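Local coordinates for protein MAU2 chromatid cohesion factor homolog (Saccharomyces cerevisiae, PDB 4XDN) that pairs with SCC2 in the complex that brings cohesin onto chromosomes, and so takes part in sister chromatid cohesion, at residues 260-263 and 264-268; 350-353 and 354-358; 373-376 and 377-381; 383-386 and 387-391; 409-412 and 413-417. All blocks are in the same frame, centred on the assembly; numbering follows the deposited sequence.

Contact 1 of 5, residues 260-263 and 264-268; sequences EMVI and QLCKD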
loop_
_atom_site.group_PDB
_atom_site.type_symbol
_atom_site.label_atom_id
_atom_site.label_comp_id
_atom_site.label_asym_id
_atom_site.label_seq_id
_atom_site.Cartn_x
_atom_site.Cartn_y
_atom_site.Cartn_z
ATOM N N GLU A 260 -12.916 2.430 -0.529
ATOM C CA GLU A 260 -13.736 2.698 -1.701
ATOM C C GLU A 260 -13.046 3.722 -2.604
ATOM O O GLU A 260 -13.198 3.689 -3.822
ATOM C CB GLU A 260 -15.125 3.187 -1.287
ATOM C CG GLU A 260 -16.022 2.084 -0.736
ATOM C CD GLU A 260 -17.392 2.586 -0.311
ATOM O OE1 GLU A 260 -17.494 3.750 0.127
ATOM O OE2 GLU A 260 -18.369 1.815 -0.417
ATOM N N MET A 261 -12.283 4.624 -1.996
ATOM C CA MET A 261 -11.495 5.595 -2.747
ATOM C C MET A 261 -10.357 4.910 -3.496
ATOM O O MET A 261 -10.105 5.204 -4.665
ATOM C CB MET A 261 -10.936 6.669 -1.813
ATOM C CG MET A 261 -11.801 7.915 -1.708
ATOM S SD MET A 261 -11.859 8.867 -3.239
ATOM C CE MET A 261 -10.160 9.418 -3.369
ATOM N N VAL A 262 -9.672 3.993 -2.817
ATOM C CA VAL A 262 -8.562 3.267 -3.423
ATOM C C VAL A 262 -9.059 2.396 -4.575
ATOM O O VAL A 262 -8.373 2.247 -5.585
ATOM C CB VAL A 262 -7.830 2.385 -2.386
ATOM C CG1 VAL A 262 -6.751 1.532 -3.055
ATOM C CG2 VAL A 262 -7.212 3.249 -1.298
ATOM N N ILE A 263 -10.249 1.823 -4.419
ATOM C CA ILE A 263 -10.828 0.992 -5.467
ATOM C C ILE A 263 -11.033 1.825 -6.729
ATOM O O ILE A 263 -10.686 1.389 -7.826
ATOM C CB ILE A 263 -12.168 0.360 -5.024
ATOM C CG1 ILE A 263 -11.914 -0.729 -3.978
ATOM C CG2 ILE A 263 -12.903 -0.262 -6.213
ATOM C CD1 ILE A 263 -13.162 -1.212 -3.258
ATOM N N GLN A 264 -11.589 3.024 -6.571
ATOM C CA GLN A 264 -11.807 3.920 -7.704
ATOM C C GLN A 264 -10.482 4.332 -8.329
ATOM O O GLN A 264 -10.372 4.460 -9.549
ATOM C CB GLN A 264 -12.589 5.165 -7.273
ATOM C CG GLN A 264 -14.025 4.885 -6.871
ATOM C CD GLN A 264 -14.816 4.208 -7.972
ATOM O OE1 GLN A 264 -15.349 3.115 -7.785
ATOM N NE2 GLN A 264 -14.894 4.855 -9.129
ATOM N N LEU A 265 -9.477 4.532 -7.484
ATOM C CA LEU A 265 -8.153 4.925 -7.940
ATOM C C LEU A 265 -7.526 3.817 -8.781
ATOM O O LEU A 265 -6.955 4.073 -9.843
ATOM C CB LEU A 265 -7.262 5.260 -6.741
ATOM C CG LEU A 265 -5.975 6.046 -6.994
ATOM C CD1 LEU A 265 -6.279 7.406 -7.598
ATOM C CD2 LEU A 265 -5.195 6.211 -5.704
ATOM N N CYS A 266 -7.655 2.582 -8.310
ATOM C CA CYS A 266 -7.052 1.436 -8.978
ATOM C C CYS A 266 -7.719 1.125 -10.317
ATOM O O CYS A 266 -7.076 0.601 -11.228
ATOM C CB CYS A 266 -7.111 0.208 -8.066
ATOM S SG CYS A 266 -5.975 0.290 -6.656
ATOM N N LYS A 267 -9.003 1.447 -10.431
ATOM C CA LYS A 267 -9.743 1.233 -11.673
ATOM C C LYS A 267 -9.846 2.522 -12.490
ATOM O O LYS A 267 -10.496 2.548 -13.536
ATOM C CB LYS A 267 -11.143 0.698 -11.370
ATOM C CG LYS A 267 -12.076 1.732 -10.767
ATOM C CD LYS A 267 -13.360 1.105 -10.248
ATOM C CE LYS A 267 -14.147 0.434 -11.362
ATOM N NZ LYS A 267 -15.502 0.027 -10.906
ATOM N N ASP A 268 -9.196 3.581 -12.008
ATOM C CA ASP A 268 -9.275 4.899 -12.629
ATOM C C ASP A 268 -10.728 5.306 -12.876
ATOM O O ASP A 268 -11.086 5.770 -13.959
ATOM C CB ASP A 268 -8.474 4.927 -13.936
ATOM C CG ASP A 268 -6.993 5.165 -13.705
ATOM O OD1 ASP A 268 -6.638 6.274 -13.253
ATOM O OD2 ASP A 268 -6.186 4.255 -13.986
HETATM O O HOH W 1 -15.612 2.385 -4.875
#

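Contact 2 of 5, residues 350-353 and 354-358; sequences KVYS and TTQKL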
loop_
_atom_site.group_PDB
_atom_site.type_symbol
_atom_site.label_atom_id
_atom_site.label_comp_id
_atom_site.label_asym_id
_atom_site.label_seq_id
_atom_site.Cartn_x
_atom_site.Cartn_y
_atom_site.Cartn_z
ATOM N N LYS A 350 0.855 20.521 -0.046
ATOM C CA LYS A 350 0.104 20.641 1.200
ATOM C C LYS A 350 0.172 19.340 1.993
ATOM O O LYS A 350 0.381 19.355 3.207
ATOM C CB LYS A 350 -1.353 21.017 0.925
ATOM C CG LYS A 350 -2.226 21.054 2.171
ATOM C CD LYS A 350 -3.618 21.586 1.863
ATOM C CE LYS A 350 -4.530 21.492 3.080
ATOM N NZ LYS A 350 -5.939 21.841 2.746
ATOM N N VAL A 351 -0.012 18.219 1.300
ATOM C CA VAL A 351 0.132 16.901 1.907
ATOM C C VAL A 351 1.525 16.762 2.507
ATOM O O VAL A 351 1.692 16.247 3.615
ATOM C CB VAL A 351 -0.101 15.774 0.875
ATOM C CG1 VAL A 351 0.162 14.401 1.491
ATOM C CG2 VAL A 351 -1.516 15.848 0.319
ATOM N N TYR A 352 2.522 17.229 1.764
ATOM C CA TYR A 352 3.905 17.182 2.218
ATOM C C TYR A 352 4.078 17.981 3.509
ATOM O O TYR A 352 4.558 17.450 4.512
ATOM C CB TYR A 352 4.835 17.716 1.130
ATOM C CG TYR A 352 6.305 17.524 1.422
ATOM C CD1 TYR A 352 7.024 18.485 2.122
ATOM C CD2 TYR A 352 6.977 16.388 0.993
ATOM C CE1 TYR A 352 8.369 18.318 2.389
ATOM C CE2 TYR A 352 8.325 16.212 1.255
ATOM C CZ TYR A 352 9.015 17.181 1.955
ATOM O OH TYR A 352 10.355 17.021 2.224
ATOM N N SER A 353 3.676 19.250 3.485
ATOM C CA SER A 353 3.832 20.124 4.646
ATOM C C SER A 353 3.000 19.657 5.841
ATOM O O SER A 353 3.454 19.736 6.983
ATOM C CB SER A 353 3.452 21.563 4.289
ATOM O OG SER A 353 2.076 21.666 3.969
ATOM N N THR A 354 1.784 19.183 5.583
ATOM C CA THR A 354 0.934 18.657 6.649
ATOM C C THR A 354 1.626 17.483 7.324
ATOM O O THR A 354 1.670 17.392 8.551
ATOM C CB THR A 354 -0.443 18.199 6.119
ATOM O OG1 THR A 354 -1.174 19.331 5.636
ATOM C CG2 THR A 354 -1.259 17.513 7.219
ATOM N N THR A 355 2.165 16.591 6.503
ATOM C CA THR A 355 2.849 15.399 6.984
ATOM C C THR A 355 4.064 15.772 7.828
ATOM O O THR A 355 4.324 15.148 8.856
ATOM C CB THR A 355 3.282 14.504 5.806
ATOM O OG1 THR A 355 2.119 14.074 5.087
ATOM C CG2 THR A 355 4.048 13.281 6.286
ATOM N N GLN A 356 4.802 16.790 7.394
ATOM C CA GLN A 356 5.952 17.270 8.154
ATOM C C GLN A 356 5.539 17.699 9.558
ATOM O O GLN A 356 6.246 17.430 10.529
ATOM C CB GLN A 356 6.630 18.435 7.435
ATOM C CG GLN A 356 7.468 18.028 6.239
ATOM C CD GLN A 356 8.162 19.211 5.592
ATOM O OE1 GLN A 356 7.564 20.270 5.396
ATOM N NE2 GLN A 356 9.439 19.039 5.268
ATOM N N LYS A 357 4.392 18.365 9.657
ATOM C CA LYS A 357 3.879 18.826 10.942
ATOM C C LYS A 357 3.392 17.660 11.805
ATOM O O LYS A 357 3.538 17.685 13.027
ATOM C CB LYS A 357 2.748 19.837 10.735
ATOM C CG LYS A 357 3.230 21.233 10.371
ATOM C CD LYS A 357 2.069 22.205 10.211
ATOM C CE LYS A 357 2.244 23.446 11.080
ATOM N NZ LYS A 357 2.097 23.153 12.537
ATOM N N LEU A 358 2.814 16.643 11.170
ATOM C CA LEU A 358 2.361 15.460 11.892
ATOM C C LEU A 358 3.549 14.760 12.540
ATOM O O LEU A 358 3.461 14.291 13.676
ATOM C CB LEU A 358 1.621 14.500 10.958
ATOM C CG LEU A 358 0.238 14.945 10.472
ATOM C CD1 LEU A 358 -0.306 13.958 9.444
ATOM C CD2 LEU A 358 -0.735 15.093 11.634
#

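Contact 3 of 5, residues 373-376 and 377-381; sequences DSRI and QTYKS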
loop_
_atom_site.group_PDB
_atom_site.type_symbol
_atom_site.label_atom_id
_atom_site.label_comp_id
_atom_site.label_asym_id
_atom_site.label_seq_id
_atom_site.Cartn_x
_atom_site.Cartn_y
_atom_site.Cartn_z
ATOM N N ASP A 373 7.651 5.424 16.401
ATOM C CA ASP A 373 8.711 5.265 15.413
ATOM C C ASP A 373 8.158 4.732 14.092
ATOM O O ASP A 373 8.529 5.205 13.020
ATOM C CB ASP A 373 9.798 4.328 15.947
ATOM C CG ASP A 373 10.931 4.123 14.958
ATOM O OD1 ASP A 373 11.244 5.066 14.204
ATOM O OD2 ASP A 373 11.510 3.017 14.934
ATOM N N SER A 374 7.264 3.752 14.178
ATOM C CA SER A 374 6.682 3.148 12.984
ATOM C C SER A 374 5.731 4.119 12.293
ATOM O O SER A 374 5.626 4.128 11.065
ATOM C CB SER A 374 5.945 1.854 13.338
ATOM O OG SER A 374 4.802 2.118 14.130
ATOM N N ARG A 375 5.037 4.934 13.084
ATOM C CA ARG A 375 4.131 5.935 12.534
ATOM C C ARG A 375 4.915 7.005 11.777
ATOM O O ARG A 375 4.468 7.499 10.744
ATOM C CB ARG A 375 3.297 6.578 13.641
ATOM C CG ARG A 375 2.284 5.644 14.282
ATOM C CD ARG A 375 1.511 6.349 15.381
ATOM N NE ARG A 375 0.667 7.411 14.843
ATOM C CZ ARG A 375 0.062 8.339 15.581
ATOM N NH1 ARG A 375 0.211 8.350 16.899
ATOM N NH2 ARG A 375 -0.688 9.263 14.995
ATOM N N ILE A 376 6.086 7.354 12.298
ATOM C CA ILE A 376 6.956 8.327 11.647
ATOM C C ILE A 376 7.491 7.760 10.336
ATOM O O ILE A 376 7.655 8.484 9.356
ATOM C CB ILE A 376 8.128 8.725 12.565
ATOM C CG1 ILE A 376 7.607 9.545 13.746
ATOM C CG2 ILE A 376 9.177 9.538 11.808
ATOM C CD1 ILE A 376 8.581 9.645 14.900
ATOM N N GLN A 377 7.762 6.460 10.330
ATOM C CA GLN A 377 8.290 5.792 9.151
ATOM C C GLN A 377 7.257 5.825 8.025
ATOM O O GLN A 377 7.600 6.016 6.855
ATOM C CB GLN A 377 8.679 4.350 9.491
ATOM C CG GLN A 377 9.761 3.759 8.600
ATOM C CD GLN A 377 11.153 4.288 8.920
ATOM O OE1 GLN A 377 11.309 5.351 9.522
ATOM N NE2 GLN A 377 12.174 3.539 8.516
ATOM N N THR A 378 5.990 5.651 8.390
ATOM C CA THR A 378 4.890 5.737 7.437
ATOM C C THR A 378 4.713 7.174 6.954
ATOM O O THR A 378 4.439 7.411 5.777
ATOM C CB THR A 378 3.572 5.234 8.059
ATOM O OG1 THR A 378 3.679 3.832 8.322
ATOM C CG2 THR A 378 2.391 5.472 7.129
ATOM N N TYR A 379 4.863 8.127 7.869
ATOM C CA TYR A 379 4.807 9.540 7.516
ATOM C C TYR A 379 5.882 9.867 6.487
ATOM O O TYR A 379 5.639 10.616 5.543
ATOM C CB TYR A 379 4.988 10.424 8.757
ATOM C CG TYR A 379 3.774 10.542 9.654
ATOM C CD1 TYR A 379 2.489 10.598 9.126
ATOM C CD2 TYR A 379 3.915 10.609 11.036
ATOM C CE1 TYR A 379 1.383 10.713 9.947
ATOM C CE2 TYR A 379 2.813 10.723 11.862
ATOM C CZ TYR A 379 1.550 10.774 11.311
ATOM O OH TYR A 379 0.450 10.886 12.127
ATOM N N LYS A 380 7.069 9.299 6.670
ATOM C CA LYS A 380 8.177 9.548 5.756
ATOM C C LYS A 380 7.893 8.958 4.378
ATOM O O LYS A 380 8.302 9.518 3.362
ATOM C CB LYS A 380 9.477 8.977 6.325
ATOM C CG LYS A 380 10.069 9.819 7.450
ATOM C CD LYS A 380 11.050 9.031 8.304
ATOM C CE LYS A 380 12.224 8.516 7.490
ATOM N NZ LYS A 380 13.195 7.769 8.337
ATOM N N SER A 381 7.181 7.836 4.342
ATOM C CA SER A 381 6.812 7.220 3.072
ATOM C C SER A 381 5.843 8.123 2.321
ATOM O O SER A 381 5.883 8.205 1.095
ATOM C CB SER A 381 6.190 5.839 3.291
ATOM O OG SER A 381 4.888 5.944 3.838
#

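Contact 4 of 5, residues 383-386 and 387-391; sequences LEFC and EFYKV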
loop_
_atom_site.group_PDB
_atom_site.type_symbol
_atom_site.label_atom_id
_atom_site.label_comp_id
_atom_site.label_asym_id
_atom_site.label_seq_id
_atom_site.Cartn_x
_atom_site.Cartn_y
_atom_site.Cartn_z
ATOM N N LEU A 383 5.835 11.382 2.526
ATOM C CA LEU A 383 6.706 12.411 1.964
ATOM C C LEU A 383 7.326 11.905 0.666
ATOM O O LEU A 383 7.449 12.648 -0.308
ATOM C CB LEU A 383 7.810 12.809 2.948
ATOM C CG LEU A 383 7.406 13.434 4.287
ATOM C CD1 LEU A 383 8.647 13.719 5.126
ATOM C CD2 LEU A 383 6.598 14.710 4.090
ATOM N N GLU A 384 7.711 10.633 0.659
ATOM C CA GLU A 384 8.338 10.034 -0.511
ATOM C C GLU A 384 7.342 9.900 -1.660
ATOM O O GLU A 384 7.715 10.024 -2.826
ATOM C CB GLU A 384 8.934 8.672 -0.155
ATOM C CG GLU A 384 10.187 8.767 0.701
ATOM C CD GLU A 384 10.626 7.426 1.256
ATOM O OE1 GLU A 384 9.991 6.402 0.924
ATOM O OE2 GLU A 384 11.605 7.397 2.029
ATOM N N PHE A 385 6.076 9.653 -1.330
ATOM C CA PHE A 385 5.026 9.595 -2.342
ATOM C C PHE A 385 4.815 10.968 -2.980
ATOM O O PHE A 385 4.614 11.071 -4.189
ATOM C CB PHE A 385 3.709 9.095 -1.744
ATOM C CG PHE A 385 3.631 7.598 -1.597
ATOM C CD1 PHE A 385 3.697 6.774 -2.708
ATOM C CD2 PHE A 385 3.463 7.017 -0.350
ATOM C CE1 PHE A 385 3.617 5.398 -2.576
ATOM C CE2 PHE A 385 3.381 5.641 -0.212
ATOM C CZ PHE A 385 3.457 4.832 -1.325
ATOM N N CYS A 386 4.866 12.015 -2.161
ATOM C CA CYS A 386 4.659 13.377 -2.643
ATOM C C CYS A 386 5.714 13.769 -3.670
ATOM O O CYS A 386 5.394 14.343 -4.710
ATOM C CB CYS A 386 4.678 14.370 -1.480
ATOM S SG CYS A 386 3.227 14.301 -0.398
ATOM N N GLU A 387 6.951 13.423 -3.394
ATOM C CA GLU A 387 8.050 13.715 -4.268
ATOM C C GLU A 387 7.981 12.896 -5.516
ATOM O O GLU A 387 8.267 13.345 -6.573
ATOM C CB GLU A 387 9.380 13.396 -3.602
ATOM C CG GLU A 387 9.856 14.369 -2.564
ATOM C CD GLU A 387 10.241 15.717 -3.115
ATOM O OE1 GLU A 387 10.363 15.853 -4.349
ATOM O OE2 GLU A 387 10.414 16.638 -2.298
ATOM N N PHE A 388 7.630 11.657 -5.356
ATOM C CA PHE A 388 7.574 10.741 -6.491
ATOM C C PHE A 388 6.532 11.194 -7.510
ATOM O O PHE A 388 6.808 11.248 -8.706
ATOM C CB PHE A 388 7.258 9.315 -6.036
ATOM C CG PHE A 388 6.953 8.375 -7.171
ATOM C CD1 PHE A 388 7.976 7.826 -7.927
ATOM C CD2 PHE A 388 5.646 8.051 -7.490
ATOM C CE1 PHE A 388 7.702 6.969 -8.976
ATOM C CE2 PHE A 388 5.364 7.193 -8.539
ATOM C CZ PHE A 388 6.394 6.651 -9.282
ATOM N N TYR A 389 5.336 11.514 -7.030
ATOM C CA TYR A 389 4.248 11.904 -7.916
ATOM C C TYR A 389 4.445 13.313 -8.466
ATOM O O TYR A 389 3.880 13.659 -9.501
ATOM C CB TYR A 389 2.903 11.804 -7.191
ATOM C CG TYR A 389 2.423 10.378 -7.035
ATOM C CD1 TYR A 389 2.072 9.621 -8.146
ATOM C CD2 TYR A 389 2.320 9.790 -5.781
ATOM C CE1 TYR A 389 1.636 8.316 -8.014
ATOM C CE2 TYR A 389 1.882 8.482 -5.639
ATOM C CZ TYR A 389 1.541 7.752 -6.761
ATOM O OH TYR A 389 1.106 6.454 -6.634
ATOM N N LYS A 390 5.243 14.121 -7.774
ATOM C CA LYS A 390 5.630 15.429 -8.291
ATOM C C LYS A 390 6.472 15.235 -9.546
ATOM O O LYS A 390 6.229 15.860 -10.580
ATOM C CB LYS A 390 6.414 16.222 -7.243
ATOM C CG LYS A 390 6.718 17.661 -7.640
ATOM C CD LYS A 390 7.808 18.259 -6.761
ATOM C CE LYS A 390 7.932 19.760 -6.970
ATOM N NZ LYS A 390 9.097 20.336 -6.241
ATOM N N VAL A 391 7.464 14.358 -9.438
ATOM C CA VAL A 391 8.325 14.019 -10.561
ATOM C C VAL A 391 7.516 13.361 -11.675
ATOM O O VAL A 391 7.715 13.662 -12.851
ATOM C CB VAL A 391 9.475 13.085 -10.112
ATOM C CG1 VAL A 391 10.263 12.526 -11.307
ATOM C CG2 VAL A 391 10.408 13.827 -9.172
#

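Contact 5 of 5, residues 409-412 and 413-417; sequences LGPS and PGYVR. With SO4 (sulfate ion), chain C.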
loop_
_atom_site.group_PDB
_atom_site.type_symbol
_atom_site.label_atom_id
_atom_site.label_comp_id
_atom_site.label_asym_id
_atom_site.label_seq_id
_atom_site.Cartn_x
_atom_site.Cartn_y
_atom_site.Cartn_z
ATOM N N LEU A 409 13.139 9.505 -3.840
ATOM C CA LEU A 409 11.770 9.029 -3.702
ATOM C C LEU A 409 11.793 7.553 -3.278
ATOM O O LEU A 409 11.928 7.259 -2.090
ATOM C CB LEU A 409 10.971 9.243 -5.005
ATOM C CG LEU A 409 11.619 9.886 -6.245
ATOM C CD1 LEU A 409 12.020 11.345 -5.985
ATOM C CD2 LEU A 409 12.800 9.078 -6.796
ATOM N N GLY A 410 11.699 6.636 -4.239
ATOM C CA GLY A 410 11.617 5.214 -3.949
ATOM C C GLY A 410 10.651 4.842 -2.836
ATOM O O GLY A 410 11.023 4.101 -1.925
ATOM N N PRO A 411 9.408 5.350 -2.892
ATOM C CA PRO A 411 8.436 4.969 -1.863
ATOM C C PRO A 411 7.981 3.521 -2.013
ATOM O O PRO A 411 7.645 2.878 -1.019
ATOM C CB PRO A 411 7.275 5.938 -2.100
ATOM C CG PRO A 411 7.359 6.275 -3.537
ATOM C CD PRO A 411 8.821 6.269 -3.885
ATOM N N SER A 412 7.971 3.028 -3.249
ATOM C CA SER A 412 7.605 1.647 -3.539
ATOM C C SER A 412 8.736 0.952 -4.292
ATOM O O SER A 412 9.573 1.617 -4.903
ATOM C CB SER A 412 6.314 1.588 -4.355
ATOM O OG SER A 412 5.231 2.155 -3.640
ATOM N N PRO A 413 8.768 -0.390 -4.250
ATOM C CA PRO A 413 9.826 -1.136 -4.945
ATOM C C PRO A 413 9.806 -0.943 -6.460
ATOM O O PRO A 413 8.785 -1.190 -7.102
ATOM C CB PRO A 413 9.523 -2.596 -4.585
ATOM C CG PRO A 413 8.717 -2.529 -3.342
ATOM C CD PRO A 413 7.903 -1.283 -3.459
ATOM N N GLY A 414 10.930 -0.504 -7.017
ATOM C CA GLY A 414 11.078 -0.387 -8.457
ATOM C C GLY A 414 10.762 0.984 -9.026
ATOM O O GLY A 414 10.914 1.204 -10.226
ATOM N N TYR A 415 10.328 1.908 -8.175
ATOM C CA TYR A 415 9.940 3.239 -8.635
ATOM C C TYR A 415 11.130 4.049 -9.150
ATOM O O TYR A 415 11.025 4.728 -10.174
ATOM C CB TYR A 415 9.239 4.011 -7.510
ATOM C CG TYR A 415 7.743 3.773 -7.411
ATOM C CD1 TYR A 415 7.140 2.695 -8.048
ATOM C CD2 TYR A 415 6.933 4.639 -6.686
ATOM C CE1 TYR A 415 5.774 2.483 -7.960
ATOM C CE2 TYR A 415 5.567 4.435 -6.593
ATOM C CZ TYR A 415 4.994 3.356 -7.231
ATOM O OH TYR A 415 3.635 3.150 -7.139
ATOM N N VAL A 416 12.254 3.981 -8.443
ATOM C CA VAL A 416 13.435 4.755 -8.815
ATOM C C VAL A 416 13.991 4.308 -10.159
ATOM O O VAL A 416 14.257 5.133 -11.031
ATOM C CB VAL A 416 14.541 4.643 -7.743
ATOM C CG1 VAL A 416 15.854 5.257 -8.236
ATOM C CG2 VAL A 416 14.095 5.316 -6.460
ATOM N N ARG A 417 14.174 3.003 -10.323
ATOM C CA ARG A 417 14.752 2.476 -11.555
ATOM C C ARG A 417 13.732 2.450 -12.695
ATOM O O ARG A 417 14.106 2.305 -13.859
ATOM C CB ARG A 417 15.341 1.077 -11.325
ATOM C CG ARG A 417 14.423 0.072 -10.655
ATOM C CD ARG A 417 15.216 -0.902 -9.784
ATOM N NE ARG A 417 14.393 -1.491 -8.727
ATOM C CZ ARG A 417 14.376 -2.780 -8.396
ATOM N NH1 ARG A 417 15.141 -3.663 -9.027
ATOM N NH2 ARG A 417 13.581 -3.192 -7.417
HETATM S S SO4 C . 13.936 1.225 -6.361
HETATM O O1 SO4 C . 13.151 2.320 -5.793
HETATM O O2 SO4 C . 15.322 1.332 -5.914
HETATM O O3 SO4 C . 13.375 -0.052 -5.925
HETATM O O4 SO4 C . 13.899 1.306 -7.816
#

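Contact 1 of 5, residues 260-263 and 264-268
I263 and Q264 carry most of this contact, each through the residue one helical turn away, with V262 next in weight. I263 faces K267. The lysine chain starts with CG between its own backbone N and carbonyl carbon (chi1 72°), which sends it back over the preceding turn: CG comes within 3.3 Å of I263 O, and CD lies 4.3 Å from I263 CG2. The same carbonyl takes the amide hydrogen of K267, N to O 3.1 Å, so the aliphatic part of the lysine roofs a peptide oxygen that is already bonded. Q264 reaches back to E260. With CG beside its own backbone N (chi1 -68°), it lays that carbon 3.4 Å from E260 O, the oxygen that accepts the Q264 amide; the bend at chi2 then turns the amide end. A water donates to both E260 O and Q264 OE1, 2.9 Å from the former. V262 meets C266 through CG1 and SG, 3.9 Å apart, on the side where V262 and L265 pack against an apolar side chain of another protein chain. All this lies in the last two turns of helix 250-266, closed at D268 by a Schellman motif with positive phi (50°). Because E260 O serves a backbone amide and a water together, the glutamine adds a second, water-mediated link along the helix, while the side chains of I263 and V262 contribute apolar contact.

Contact 2 of 5, residues 350-353 and 354-358
The ring of Y352 overlaps the side-chain amide of Q356, one turn further along: Y352 CE1 stands 3.2 Å from Q356 NE2 and 3.3 Å from Q356 CD. The two planes are inclined by 56°, so this is neither a flat stack nor a T-shaped one. Q356 is extended beyond CG, which carries its amide out alongside the ring, while Y352 has its ring carbon CG anti to the backbone N (chi1 -172°), which lets the CD1-CE1 side of the ring lie beside the glutamine amide. The backbone that carries this pair is a regular alpha-helix, part of helix 339-360, and its hydroxyl residues fold back on the carbonyls of the previous turn. K350 O is gripped by three donors: the T354 amide at 2.8 Å from N, T354 OG1 at 2.9 Å, and S353 OG at 3.0 Å. The T354 hydroxyl comes from well above the carbonyl plane. V351 O is held by T355 twice, by N at 2.9 Å and by OG1 at 2.7 Å, arriving from opposite faces of the carbonyl. T355 OG1 is also hydrogen-bonded to N322 of helix 317-331, so one hydroxyl ties its own backbone to a neighbouring helix. V351 and T355 lie side by side, CG1 of the valine 4.1 Å from that oxygen, and their side chains pack against helix 369-398.

Contact 3 of 5, residues 373-376 and 377-381
Similar first torsions, -68° in R375 and -77° in Y379, set each CG beside its own backbone N and send the two side chains off the helix side by side. The arginine then bends at chi3, which leaves its NH2 3.5 Å from Y379 OH, with guanidinium and ring planes 50° apart. Nearer the backbone the ring leans over the carbonyl one turn back: CD2 is 3.2 Å from R375 O, the oxygen that accepts the Y379 amide, N to O 3.0 Å. On another side of this stretch of helix 369-398, I376 meets the aliphatic part of K380. The lysine passes over I376 O, its CG 3.4 Å away, and its CD reaches 4.0 Å from I376 CG2 as the two side chains cross. T378 OG1 adds a weak hydrogen bond to S374 O. The tyrosine packs on helix 339-360, serving the chain's own fold, whereas the polar ends of D373, Q377 and K380 are hydrogen-bonded to the chain of another protein, D373 with both carboxylate oxygens to its backbone. I376 and T378 also touch that partner, so polar and apolar groups meet it together, consistent with SCC2 binding.

Contact 4 of 5, residues 383-386 and 387-391
E387, F388, Y389 and K390 each bond through the amide to the carbonyl four residues back, the regular i to i+4 pattern of an alpha-helix, with Y389 N to F385 O the straightest at 167° and 3.0 Å. This is the middle of helix 369-398, and its side chains make an aromatic strip on one flank. F385 and Y389 run side by side in the same direction, both with CG next to the backbone N (chi1 -81° and -76°), and meet at F385 CD1 and Y389 CE2, 3.8 Å apart. The tyrosine ring also rests on the backbone, its CD2 3.1 Å from F385 O, so that oxygen has an aromatic carbon beside it as well as a helix bond. F388 turns differently: CG is anti to the backbone N, leading the ring away from F385, and its ring stacks with that of Y415. Y389 OH is hydrogen-bonded to the backbone of another protein chain, which fixes the outer end of the tyrosine. F385 and F388 touch that chain too, so the strip serves both the fold and the assembly. E387, its CG beside its own backbone N, brings that carbon to 3.7 Å from L383 O. F388 also covers one face of the neighbouring tyrosine: its CD2 sits 3.8 Å above the Y389 ring plane, over the centre.

Contact 5 of 5, residues 409-412 and 413-417
S412 presents a methylene to an aromatic face: its CB stands 3.6 Å from the centroid of the Y415 ring and just 9° off the ring normal, a clean CH-pi contact. The motif is a type II beta turn from S412 to Y415, with G414 as N-cap of helix 415-426. Its closing bond, Y415 N to S412 O at 3.4 Å, is weak. G414 takes a positive phi of 94°, where a side chain would strike the preceding carbonyl. P411 comes in at about a right angle to Y415, its CG 3.6 Å from Y415 CD2. Y415 also packs on an acidic side chain of another protein chain, and S412 OG bonds to the backbone of that chain, so both partners of the CH-pi contact meet it. The new helix start then gathers a sulfate, probably from the crystallisation liquor. G414 N holds O3 at 2.7 Å and V416 N holds O1, while the R417 chain swings round to add its guanidinium beside the backbone amides; the helix end would be expected to suit an anion. R417 grips one oxygen twice: N and NE each lie 3.0 Å from sulfate O4, which sits in plane at the guanidinium edge.

In the fold
All five contacts are local and follow one another in series through the middle of a mostly helical chain. Contact 1 closes helix 250-266, contact 2 lies on helix 339-360, contacts 3 and 4 share helix 369-398 with centres about 15 Å apart, and contact 5 opens helix 415-426. Helix 369-398 is the common element: contact 2 packs on both of its contacts, at about 12 and 13 Å between centres, and the centres of contacts 4 and 5 are about 10 Å apart. Contact 1 stays apart, its nearest atoms about 6 Å from contact 4. Contacts 1, 3, 4 and 5 all reach another protein chain, so this part of the fold serves as a docking surface, probably for SCC2.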